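Local coordinates for branched-chain amino acid aminotransferase (Thermoproteus uzoniensis 768-20, PDB 6THQ), which catalyses the pyridoxal-phosphate-dependent transfer of amino groups to 2-oxoglutarate, probably acting on leucine, isoleucine and valine, at residues G41-I46 and K162-Y167; R207-T212 and P238-S243; E100-R105 and I128-F133. All coordinates share one frame; numbering follows the deposited sequence.

Interaction 1 (G41-I46 and K162-Y167); sequences GVFEGI and KATGIY. With PLP (pyridoxal-5'-phosphate), chain D; PY5 (2-[O-phosphonopyridoxyl]-amino-pentanoic acid), chain E.
Phe43 and Lys162 meet in a buried contact between the start of strand 42-50, in the antiparallel sheet, and the loop that leads into helix 167-179, beside the cofactor of this class-IV aminotransferase. A single beta bridge, Val42 with Ala163, joins the backbones. Thr164 N donates to Gly41 O (2.9 Å), and Phe43 N donates to Lys162 O (3.1 Å).

The Phe43 ring lies against the loop. Its CG stands between the backbone N and the carbonyl carbon (chi1 67°), which lifts the ring from the strand toward the loop. There Lys162 CG makes a CH-pi contact over one face, 4.0 Å from the ring centroid, with the lysine chain crossing the ring at about a right angle. The ring edge also drives into the face of Tyr167, an edge-to-face pair with planes at 71° and Phe43 CZ above the centre of the tyrosine ring. Thr164 CG2 closes in obliquely on Phe43 CD1.

Two polar ends beside this packing reach the cofactor. Tyr167, a pyridoxal-phosphate ligand, turns its hydroxyl to PLP O3. Lys162 NZ sits near C4A of PLP, consistent with the Schiff-base lysine of this family, although PLP and PY5 overlap in the site and the lysine has two conformers. The Glu44 carboxylate is held by His63 and Arg66, two further cofactor-binding residues, while Asn37 of the second subunit packs on Phe43. Where the two rings meet, Phe43 CE1 lies 3.6 Å from Tyr167 CE1.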
loop_
_atom_site.group_PDB
_atom_site.type_symbol
_atom_site.label_atom_id
_atom_site.label_comp_id
_atom_site.label_asym_id
_atom_site.label_seq_id
_atom_site.Cartn_x
_atom_site.Cartn_y
_atom_site.Cartn_z
ATOM N N GLY A 41 -1.385 5.304 5.026
ATOM C CA GLY A 41 -0.742 6.516 5.528
ATOM C C GLY A 41 -0.248 7.439 4.434
ATOM O O GLY A 41 -0.437 7.164 3.267
ATOM N N VAL A 42 0.384 8.549 4.803
ATOM C CA VAL A 42 0.942 9.491 3.798
ATOM C C VAL A 42 2.340 9.849 4.264
ATOM O O VAL A 42 2.621 9.755 5.437
ATOM C CB VAL A 42 0.066 10.714 3.534
ATOM C CG1 VAL A 42 -1.311 10.279 2.995
ATOM C CG2 VAL A 42 -0.133 11.596 4.778
ATOM N N PHE A 43 3.224 10.199 3.345
ATOM C CA PHE A 43 4.556 10.618 3.692
ATOM C C PHE A 43 5.069 11.780 2.789
ATOM O O PHE A 43 4.374 12.219 1.876
ATOM C CB PHE A 43 5.522 9.460 3.641
ATOM C CG PHE A 43 5.761 8.918 2.266
ATOM C CD1 PHE A 43 4.801 8.066 1.643
ATOM C CD2 PHE A 43 6.948 9.196 1.582
ATOM C CE1 PHE A 43 5.062 7.519 0.375
ATOM C CE2 PHE A 43 7.212 8.652 0.326
ATOM C CZ PHE A 43 6.266 7.825 -0.276
ATOM N N GLU A 44 6.278 12.283 3.069
ATOM C CA GLU A 44 6.894 13.333 2.294
ATOM C C GLU A 44 8.366 13.055 2.133
ATOM O O GLU A 44 8.932 12.141 2.767
ATOM C CB GLU A 44 6.665 14.727 2.925
ATOM C CG GLU A 44 5.370 15.435 2.489
ATOM C CD GLU A 44 5.307 15.649 0.965
ATOM O OE1 GLU A 44 6.392 15.720 0.314
ATOM O OE2 GLU A 44 4.192 15.733 0.395
ATOM N N GLY A 45 8.984 13.828 1.251
ATOM C CA GLY A 45 10.408 13.796 0.980
ATOM C C GLY A 45 10.827 15.270 0.903
ATOM O O GLY A 45 10.317 16.000 0.069
ATOM N N ILE A 46 11.738 15.712 1.797
ATOM C CA ILE A 46 12.152 17.101 1.870
ATOM C C ILE A 46 13.647 17.150 1.983
ATOM O O ILE A 46 14.249 16.398 2.752
ATOM C CB ILE A 46 11.533 17.848 3.045
ATOM C CG1 ILE A 46 10.050 17.576 3.153
ATOM C CG2 ILE A 46 11.710 19.349 2.788
ATOM C CD1 ILE A 46 9.341 18.183 4.362
ATOM N N LYS A 162 0.731 11.296 -2.019
ATOM C CA LYS A 162 1.946 10.538 -1.670
ATOM C C LYS A 162 1.524 9.621 -0.558
ATOM O O LYS A 162 1.808 9.881 0.630
ATOM C CB LYS A 162 3.137 11.464 -1.315
ATOM C CG LYS A 162 4.494 10.913 -1.725
ATOM C CD LYS A 162 5.628 11.916 -1.544
ATOM C CE LYS A 162 6.791 11.732 -2.515
ATOM N NZ LYS A 162 7.991 11.057 -1.948
ATOM N N ALA A 163 0.786 8.579 -0.940
ATOM C CA ALA A 163 0.135 7.669 0.029
ATOM C C ALA A 163 0.958 6.395 0.074
ATOM O O ALA A 163 1.390 5.873 -0.950
ATOM C CB ALA A 163 -1.303 7.317 -0.401
ATOM N N THR A 164 1.169 5.861 1.267
ATOM C CA THR A 164 2.113 4.767 1.422
ATOM C C THR A 164 1.769 3.518 0.622
ATOM O O THR A 164 2.626 2.962 -0.034
ATOM C CB THR A 164 2.168 4.387 2.910
ATOM O OG1 THR A 164 0.839 4.099 3.328
ATOM C CG2 THR A 164 2.754 5.562 3.785
ATOM N N GLY A 165 0.525 3.060 0.685
ATOM C CA GLY A 165 0.199 1.777 0.070
ATOM C C GLY A 165 0.398 1.817 -1.444
ATOM O O GLY A 165 0.727 0.798 -2.004
ATOM N N ILE A 166 0.241 2.984 -2.102
ATOM C CA ILE A 166 0.485 3.148 -3.522
ATOM C C ILE A 166 1.881 2.745 -3.949
ATOM O O ILE A 166 2.101 2.208 -5.039
ATOM C CB ILE A 166 0.186 4.616 -3.907
ATOM C CG1 ILE A 166 -1.297 4.860 -3.677
ATOM C CG2 ILE A 166 0.410 4.850 -5.361
ATOM C CD1 ILE A 166 -1.788 6.236 -4.042
ATOM N N TYR A 167 2.845 2.930 -3.075
ATOM C CA TYR A 167 4.257 2.678 -3.420
ATOM C C TYR A 167 4.703 1.249 -3.635
ATOM O O TYR A 167 5.851 1.002 -4.073
ATOM C CB TYR A 167 5.168 3.408 -2.451
ATOM C CG TYR A 167 5.245 4.842 -2.832
ATOM C CD1 TYR A 167 4.175 5.674 -2.595
ATOM C CD2 TYR A 167 6.334 5.343 -3.557
ATOM C CE1 TYR A 167 4.159 6.998 -3.033
ATOM C CE2 TYR A 167 6.370 6.674 -3.995
ATOM C CZ TYR A 167 5.271 7.499 -3.719
ATOM O OH TYR A 167 5.199 8.807 -4.112
HETATM N N1 PLP D . 6.907 10.737 -7.956
HETATM C C2 PLP D . 6.803 9.922 -6.884
HETATM C C2A PLP D . 6.149 8.605 -7.128
HETATM C C3 PLP D . 7.397 10.322 -5.568
HETATM O O3 PLP D . 7.362 9.547 -4.439
HETATM C C4 PLP D . 8.053 11.662 -5.492
HETATM C C4A PLP D . 8.649 12.142 -4.175
HETATM C C5 PLP D . 8.066 12.452 -6.760
HETATM C C6 PLP D . 7.493 11.934 -7.921
HETATM C C5A PLP D . 8.711 13.817 -6.848
HETATM O O4P PLP D . 7.981 14.741 -6.076
HETATM P P PLP D . 8.819 15.904 -5.372
HETATM O O1P PLP D . 9.839 15.106 -4.596
HETATM O O2P PLP D . 9.431 16.686 -6.495
HETATM O O3P PLP D . 7.750 16.621 -4.586
HETATM N N1 PY5 E . 6.968 10.587 -8.620
HETATM C C2 PY5 E . 7.164 9.650 -7.655
HETATM C C2A PY5 E . 6.594 8.269 -7.848
HETATM C C3 PY5 E . 8.028 9.989 -6.471
HETATM O O3 PY5 E . 8.313 9.076 -5.485
HETATM C C4 PY5 E . 8.588 11.384 -6.397
HETATM C C4A PY5 E . 9.480 11.836 -5.243
HETATM C C5 PY5 E . 8.249 12.304 -7.512
HETATM C C6 PY5 E . 7.446 11.842 -8.550
HETATM C C5A PY5 E . 8.782 13.735 -7.483
HETATM O O4P PY5 E . 8.287 14.385 -6.304
HETATM P P PY5 E . 8.971 15.676 -5.624
HETATM O O1P PY5 E . 10.047 15.101 -4.740
HETATM O O2P PY5 E . 9.606 16.414 -6.765
HETATM O O3P PY5 E . 7.804 16.359 -4.926
HETATM N N PY5 E . 9.093 10.992 -4.142
HETATM C CA PY5 E . 10.143 10.330 -3.407
HETATM C C PY5 E . 11.076 11.483 -3.073
HETATM O O PY5 E . 10.766 11.832 -1.937
HETATM C CB PY5 E . 10.636 8.996 -4.039
HETATM C CG PY5 E . 10.494 7.832 -3.048
HETATM C CD PY5 E . 11.811 7.727 -2.276
HETATM O OXT PY5 E . 11.954 12.067 -3.791
#

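Interaction 2 (R207-T212 and P238-S243); sequences RGVLMT and PLLEKS
Thr212, Leu240 and Pro238 have the most surface buried in this pairing of two parallel strands, 209-212 and 239-241, whose directions differ by 22°. Thr212 is gripped through its backbone on both sides of its alpha carbon: its N donates to Leu240 O at 3.0 Å, and its O receives Lys242 N. The second bond is bent (135° at the hydrogen), with the donor lying above the carbonyl plane. The threonine side chain runs beside that of Glu241, pointing the same way, with CG2 and Glu241 CG 4.1 Å apart. Their polar ends are used outside the pair: Thr212 OG1 bonds to Ile202 O and Glu241 OE2 makes a salt bridge with Arg225.

Leu240 pairs through its backbone, its N giving a nearly straight bond to Leu210 O (2.7 Å), while its side chain lies on the other face of the sheet, with Met211. Its CD2 methyl meets Val209 CG1 at 3.6 Å as the two side chains cross obliquely. Val209 CG1 is trans to its own N (chi1 -177°), which swings that methyl to the leucine. Met211 CG lies near Leu240 CB.

Pro238 opens the pairing by accepting Leu210 N at its O (2.9 Å). The proline ring covers the strand end, its CD lying near Gly208 O and its CB more loosely near Val209 CG2.

Leu210 and Leu239 touch on the face shared with Thr212 and Glu241, through CD2 and CD1, and there meet helix 223-234, the connection of this beta-alpha-beta crossover. Strand 201-206 pairs antiparallel with 209-212, and strand 193-197 antiparallel with 239-245.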
loop_
_atom_site.group_PDB
_atom_site.type_symbol
_atom_site.label_atom_id
_atom_site.label_comp_id
_atom_site.label_asym_id
_atom_site.label_seq_id
_atom_site.Cartn_x
_atom_site.Cartn_y
_atom_site.Cartn_z
ATOM N N ARG A 207 12.401 19.288 -30.154
ATOM C CA ARG A 207 12.493 20.504 -31.021
ATOM C C ARG A 207 12.529 21.751 -30.149
ATOM O O ARG A 207 11.655 22.614 -30.304
ATOM C CB ARG A 207 11.287 20.644 -31.992
ATOM C CG ARG A 207 11.001 19.489 -32.954
ATOM C CD ARG A 207 9.499 19.335 -33.239
ATOM N NE ARG A 207 9.264 18.242 -34.187
ATOM C CZ ARG A 207 9.888 18.098 -35.364
ATOM N NH1 ARG A 207 10.829 18.964 -35.770
ATOM N NH2 ARG A 207 9.597 17.053 -36.129
ATOM N N GLY A 208 13.465 21.804 -29.188
ATOM C CA GLY A 208 13.541 22.939 -28.249
ATOM C C GLY A 208 12.363 23.255 -27.322
ATOM O O GLY A 208 12.438 24.232 -26.588
ATOM N N VAL A 209 11.278 22.458 -27.336
ATOM C CA VAL A 209 10.151 22.609 -26.348
ATOM C C VAL A 209 10.278 21.582 -25.189
ATOM O O VAL A 209 10.496 20.385 -25.420
ATOM C CB VAL A 209 8.791 22.456 -27.059
ATOM C CG1 VAL A 209 7.638 22.665 -26.109
ATOM C CG2 VAL A 209 8.686 23.454 -28.222
ATOM N N LEU A 210 10.168 22.049 -23.964
ATOM C CA LEU A 210 10.193 21.206 -22.786
ATOM C C LEU A 210 8.753 20.663 -22.534
ATOM O O LEU A 210 7.756 21.433 -22.491
ATOM C CB LEU A 210 10.654 22.080 -21.639
ATOM C CG LEU A 210 11.164 21.604 -20.310
ATOM C CD1 LEU A 210 12.238 20.515 -20.431
ATOM C CD2 LEU A 210 11.698 22.850 -19.695
ATOM N N MET A 211 8.658 19.344 -22.399
ATOM C CA MET A 211 7.362 18.668 -22.221
ATOM C C MET A 211 7.402 17.763 -20.985
ATOM O O MET A 211 8.384 17.014 -20.721
ATOM C CB MET A 211 7.000 17.828 -23.432
ATOM C CG MET A 211 6.769 18.635 -24.694
ATOM S SD MET A 211 6.536 17.402 -26.034
ATOM C CE MET A 211 6.469 18.432 -27.524
ATOM N N THR A 212 6.340 17.839 -20.211
ATOM C CA THR A 212 6.200 16.925 -19.080
ATOM C C THR A 212 4.703 16.480 -19.029
ATOM O O THR A 212 3.796 17.292 -19.298
ATOM C CB THR A 212 6.661 17.644 -17.784
ATOM O OG1 THR A 212 6.884 16.722 -16.721
ATOM C CG2 THR A 212 5.655 18.700 -17.271
ATOM N N PRO A 238 10.126 27.453 -23.672
ATOM C CA PRO A 238 8.745 27.090 -23.928
ATOM C C PRO A 238 8.484 25.678 -23.273
ATOM O O PRO A 238 9.342 24.791 -23.341
ATOM C CB PRO A 238 8.695 26.999 -25.463
ATOM C CG PRO A 238 9.977 27.672 -25.934
ATOM C CD PRO A 238 10.967 27.391 -24.889
ATOM N N LEU A 239 7.325 25.507 -22.614
ATOM C CA LEU A 239 7.005 24.389 -21.787
ATOM C C LEU A 239 5.573 23.987 -22.027
ATOM O O LEU A 239 4.671 24.816 -21.972
ATOM C CB LEU A 239 7.150 24.738 -20.317
ATOM C CG LEU A 239 6.818 23.535 -19.414
ATOM C CD1 LEU A 239 7.905 23.335 -18.376
ATOM C CD2 LEU A 239 5.411 23.754 -18.822
ATOM N N LEU A 240 5.366 22.697 -22.288
ATOM C CA LEU A 240 4.037 22.149 -22.430
ATOM C C LEU A 240 3.808 21.031 -21.425
ATOM O O LEU A 240 4.650 20.140 -21.241
ATOM C CB LEU A 240 3.882 21.607 -23.833
ATOM C CG LEU A 240 3.187 22.313 -25.020
ATOM C CD1 LEU A 240 2.773 23.785 -24.972
ATOM C CD2 LEU A 240 4.090 21.986 -26.166
ATOM N N GLU A 241 2.651 21.088 -20.773
ATOM C CA GLU A 241 2.170 19.980 -19.960
ATOM C C GLU A 241 1.326 19.126 -20.871
ATOM O O GLU A 241 0.166 19.409 -21.086
ATOM C CB GLU A 241 1.405 20.486 -18.758
ATOM C CG GLU A 241 2.372 21.131 -17.784
ATOM C CD GLU A 241 1.663 21.684 -16.543
ATOM O OE1 GLU A 241 1.553 22.936 -16.440
ATOM O OE2 GLU A 241 1.250 20.885 -15.651
ATOM N N LYS A 242 1.953 18.118 -21.473
ATOM C CA LYS A 242 1.290 17.401 -22.556
ATOM C C LYS A 242 1.624 15.892 -22.380
ATOM O O LYS A 242 2.755 15.553 -21.993
ATOM C CB LYS A 242 1.837 17.973 -23.886
ATOM C CG LYS A 242 1.041 17.675 -25.153
ATOM C CD LYS A 242 1.665 18.256 -26.448
ATOM C CE LYS A 242 0.891 17.901 -27.760
ATOM N NZ LYS A 242 -0.456 18.521 -28.063
ATOM N N SER A 243 0.693 15.002 -22.692
ATOM C CA SER A 243 1.003 13.548 -22.714
ATOM C C SER A 243 2.177 13.176 -23.622
ATOM O O SER A 243 2.320 13.738 -24.685
ATOM C CB SER A 243 -0.204 12.734 -23.174
ATOM O OG SER A 243 -1.152 12.746 -22.185
#

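Interaction 3 (E100-R105 and I128-F133); sequences EDLYIR and IAAIPF. With PY5 (2-[O-phosphonopyridoxyl]-amino-pentanoic acid), chain E.
Ala130 CB touches both Leu102 CD1 and Ile104 CG1, 4.0 Å from each, at the apolar centre of two antiparallel strands, 102-105 and 128-132. Beside it Ile104 CG2 meets Ile128 CG2 (3.9 Å), and helix 82-96 covers this face of the sheet with Val89 and Val93. Between the strands, Tyr103 and Ile131 form a hydrogen-bonded pair, as do Arg105 and Ala129, with Tyr103 N to Ile131 O at 2.8 Å.

On the opposite face Tyr103 leaves the strand with CG trans to its backbone N (chi1 -176°) and reaches toward the active site. Phe133 shields the start of this side chain: Tyr103 CB lies 3.6 Å from Phe133 CG, and Tyr103 CG stands over one face of the phenylalanine ring, the two rings being mutually oblique. Ile115 of the second subunit also packs on Tyr103.

At the polar edge Arg105, bent at chi2 and chi3, brings NH2 to Tyr103 OH (3.0 Å, 160°), with the hydroxyl in the guanidinium plane. Glu44 O and, from the second subunit, Asn37 and Tyr38 hold the guanidinium as well. Tyr103 OH in turn donates to PY5 O, a very short bond of doubtful exact length. A hydroxyl bonded so, between guanidinium donor and carboxylate acceptor, would probably be polarised, consistent with Arg105 positioning it for the PY5 carboxylate.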
loop_
_atom_site.group_PDB
_atom_site.type_symbol
_atom_site.label_atom_id
_atom_site.label_comp_id
_atom_site.label_asym_id
_atom_site.label_seq_id
_atom_site.Cartn_x
_atom_site.Cartn_y
_atom_site.Cartn_z
ATOM N N GLU A 100 25.049 19.551 7.143
ATOM C CA GLU A 100 25.292 18.807 5.906
ATOM C C GLU A 100 23.933 18.508 5.220
ATOM O O GLU A 100 22.857 18.691 5.805
ATOM C CB GLU A 100 26.024 17.491 6.227
ATOM C CG GLU A 100 25.149 16.575 7.085
ATOM C CD GLU A 100 25.856 15.357 7.635
ATOM O OE1 GLU A 100 26.335 14.506 6.850
ATOM O OE2 GLU A 100 25.885 15.243 8.886
ATOM N N ASP A 101 24.023 18.058 3.973
ATOM C CA ASP A 101 22.871 17.689 3.138
ATOM C C ASP A 101 22.021 16.577 3.808
ATOM O O ASP A 101 22.534 15.543 4.232
ATOM C CB ASP A 101 23.361 17.230 1.770
ATOM C CG ASP A 101 23.846 18.354 0.902
ATOM O OD1 ASP A 101 23.781 19.545 1.325
ATOM O OD2 ASP A 101 24.247 17.993 -0.252
ATOM N N LEU A 102 20.729 16.855 3.921
ATOM C CA LEU A 102 19.757 15.963 4.534
ATOM C C LEU A 102 18.631 15.580 3.552
ATOM O O LEU A 102 18.229 16.411 2.725
ATOM C CB LEU A 102 19.106 16.617 5.772
ATOM C CG LEU A 102 20.029 17.132 6.882
ATOM C CD1 LEU A 102 19.198 17.710 8.036
ATOM C CD2 LEU A 102 20.957 15.998 7.329
ATOM N N TYR A 103 18.132 14.335 3.681
ATOM C CA TYR A 103 16.810 13.964 3.259
ATOM C C TYR A 103 15.908 13.817 4.456
ATOM O O TYR A 103 16.243 13.148 5.390
ATOM C CB TYR A 103 16.862 12.706 2.404
ATOM C CG TYR A 103 15.525 12.279 1.825
ATOM C CD1 TYR A 103 14.617 11.521 2.590
ATOM C CD2 TYR A 103 15.147 12.649 0.529
ATOM C CE1 TYR A 103 13.364 11.130 2.047
ATOM C CE2 TYR A 103 13.921 12.248 -0.032
ATOM C CZ TYR A 103 13.028 11.492 0.730
ATOM O OH TYR A 103 11.833 11.101 0.193
ATOM N N ILE A 104 14.763 14.474 4.441
ATOM C CA ILE A 104 13.837 14.473 5.571
ATOM C C ILE A 104 12.587 13.672 5.198
ATOM O O ILE A 104 11.962 13.929 4.187
ATOM C CB ILE A 104 13.508 15.926 5.988
ATOM C CG1 ILE A 104 14.817 16.579 6.489
ATOM C CG2 ILE A 104 12.473 16.033 7.101
ATOM C CD1 ILE A 104 14.884 18.073 6.206
ATOM N N ARG A 105 12.249 12.692 6.034
ATOM C CA ARG A 105 11.054 11.892 5.912
ATOM C C ARG A 105 9.998 12.142 6.982
ATOM O O ARG A 105 10.070 11.570 8.052
ATOM C CB ARG A 105 11.439 10.398 5.911
ATOM C CG ARG A 105 10.256 9.397 5.813
ATOM C CD ARG A 105 9.264 9.636 4.625
ATOM N NE ARG A 105 9.892 9.615 3.291
ATOM C CZ ARG A 105 10.265 8.507 2.632
ATOM N NH1 ARG A 105 10.104 7.281 3.168
ATOM N NH2 ARG A 105 10.811 8.612 1.409
ATOM N N ILE A 128 8.965 12.437 12.135
ATOM C CA ILE A 128 9.840 13.144 11.226
ATOM C C ILE A 128 11.286 12.741 11.521
ATOM O O ILE A 128 11.799 12.936 12.607
ATOM C CB ILE A 128 9.637 14.649 11.368
ATOM C CG1 ILE A 128 8.211 15.013 10.982
ATOM C CG2 ILE A 128 10.650 15.435 10.553
ATOM C CD1 ILE A 128 7.837 16.425 11.396
ATOM N N ALA A 129 11.953 12.198 10.529
ATOM C CA ALA A 129 13.347 11.838 10.651
ATOM C C ALA A 129 14.190 12.613 9.661
ATOM O O ALA A 129 13.723 12.918 8.551
ATOM C CB ALA A 129 13.511 10.360 10.373
ATOM N N ALA A 130 15.450 12.879 10.019
ATOM C CA ALA A 130 16.327 13.579 9.085
ATOM C C ALA A 130 17.542 12.784 8.888
ATOM O O ALA A 130 18.154 12.350 9.823
ATOM C CB ALA A 130 16.694 14.948 9.612
ATOM N N ILE A 131 17.957 12.613 7.668
ATOM C CA ILE A 131 19.011 11.696 7.481
ATOM C C ILE A 131 20.031 12.249 6.482
ATOM O O ILE A 131 19.676 12.810 5.468
ATOM C CB ILE A 131 18.437 10.277 7.210
ATOM C CG1 ILE A 131 18.920 9.648 5.931
ATOM C CG2 ILE A 131 16.904 10.239 7.370
ATOM C CD1 ILE A 131 18.311 8.249 5.773
ATOM N N PRO A 132 21.318 12.104 6.800
ATOM C CA PRO A 132 22.362 12.471 5.858
ATOM C C PRO A 132 22.140 11.816 4.520
ATOM O O PRO A 132 21.865 10.619 4.468
ATOM C CB PRO A 132 23.630 11.926 6.523
ATOM C CG PRO A 132 23.338 12.182 7.938
ATOM C CD PRO A 132 21.885 11.800 8.126
ATOM N N PHE A 133 22.285 12.583 3.448
ATOM C CA PHE A 133 21.939 12.049 2.143
ATOM C C PHE A 133 22.715 12.770 1.072
ATOM O O PHE A 133 22.678 13.990 1.012
ATOM C CB PHE A 133 20.407 12.247 1.940
ATOM C CG PHE A 133 19.793 11.292 0.975
ATOM C CD1 PHE A 133 19.435 9.996 1.381
ATOM C CD2 PHE A 133 19.579 11.662 -0.339
ATOM C CE1 PHE A 133 18.870 9.094 0.481
ATOM C CE2 PHE A 133 19.018 10.771 -1.235
ATOM C CZ PHE A 133 18.656 9.493 -0.841
HETATM N N1 PY5 E . 6.968 10.587 -8.620
HETATM C C2 PY5 E . 7.164 9.650 -7.655
HETATM C C2A PY5 E . 6.594 8.269 -7.848
HETATM C C3 PY5 E . 8.028 9.989 -6.471
HETATM O O3 PY5 E . 8.313 9.076 -5.485
HETATM C C4 PY5 E . 8.588 11.384 -6.397
HETATM C C4A PY5 E . 9.480 11.836 -5.243
HETATM C C5 PY5 E . 8.249 12.304 -7.512
HETATM C C6 PY5 E . 7.446 11.842 -8.550
HETATM C C5A PY5 E . 8.782 13.735 -7.483
HETATM O O4P PY5 E . 8.287 14.385 -6.304
HETATM P P PY5 E . 8.971 15.676 -5.624
HETATM O O1P PY5 E . 10.047 15.101 -4.740
HETATM O O2P PY5 E . 9.606 16.414 -6.765
HETATM O O3P PY5 E . 7.804 16.359 -4.926
HETATM N N PY5 E . 9.093 10.992 -4.142
HETATM C CA PY5 E . 10.143 10.330 -3.407
HETATM C C PY5 E . 11.076 11.483 -3.073
HETATM O O PY5 E . 10.766 11.832 -1.937
HETATM C CB PY5 E . 10.636 8.996 -4.039
HETATM C CG PY5 E . 10.494 7.832 -3.048
HETATM C CD PY5 E . 11.811 7.727 -2.276
HETATM O OXT PY5 E . 11.954 12.067 -3.791
#

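Overall arrangement
Interactions 1 and 3 adjoin, their centres 16 Å apart, because strands 42-50 and 102-110 are neighbours in the antiparallel sheet: Ile46 O faces Ile104 N and Phe43 CD2 packs on Arg105 NE. Along the chain interaction 3 is nested inside the loop that interaction 1 closes, and interaction 2 follows both. Interaction 2 belongs to the mixed sheet, with its centre 28 Å from that of interaction 1 and 32 Å from that of interaction 3, on the other side of the chain's centre from the latter. Interactions 1 and 3 both touch PY5 and the second subunit, placing the ligand beside the dimer interface; interaction 2 builds the outlying beta-alpha-beta unit.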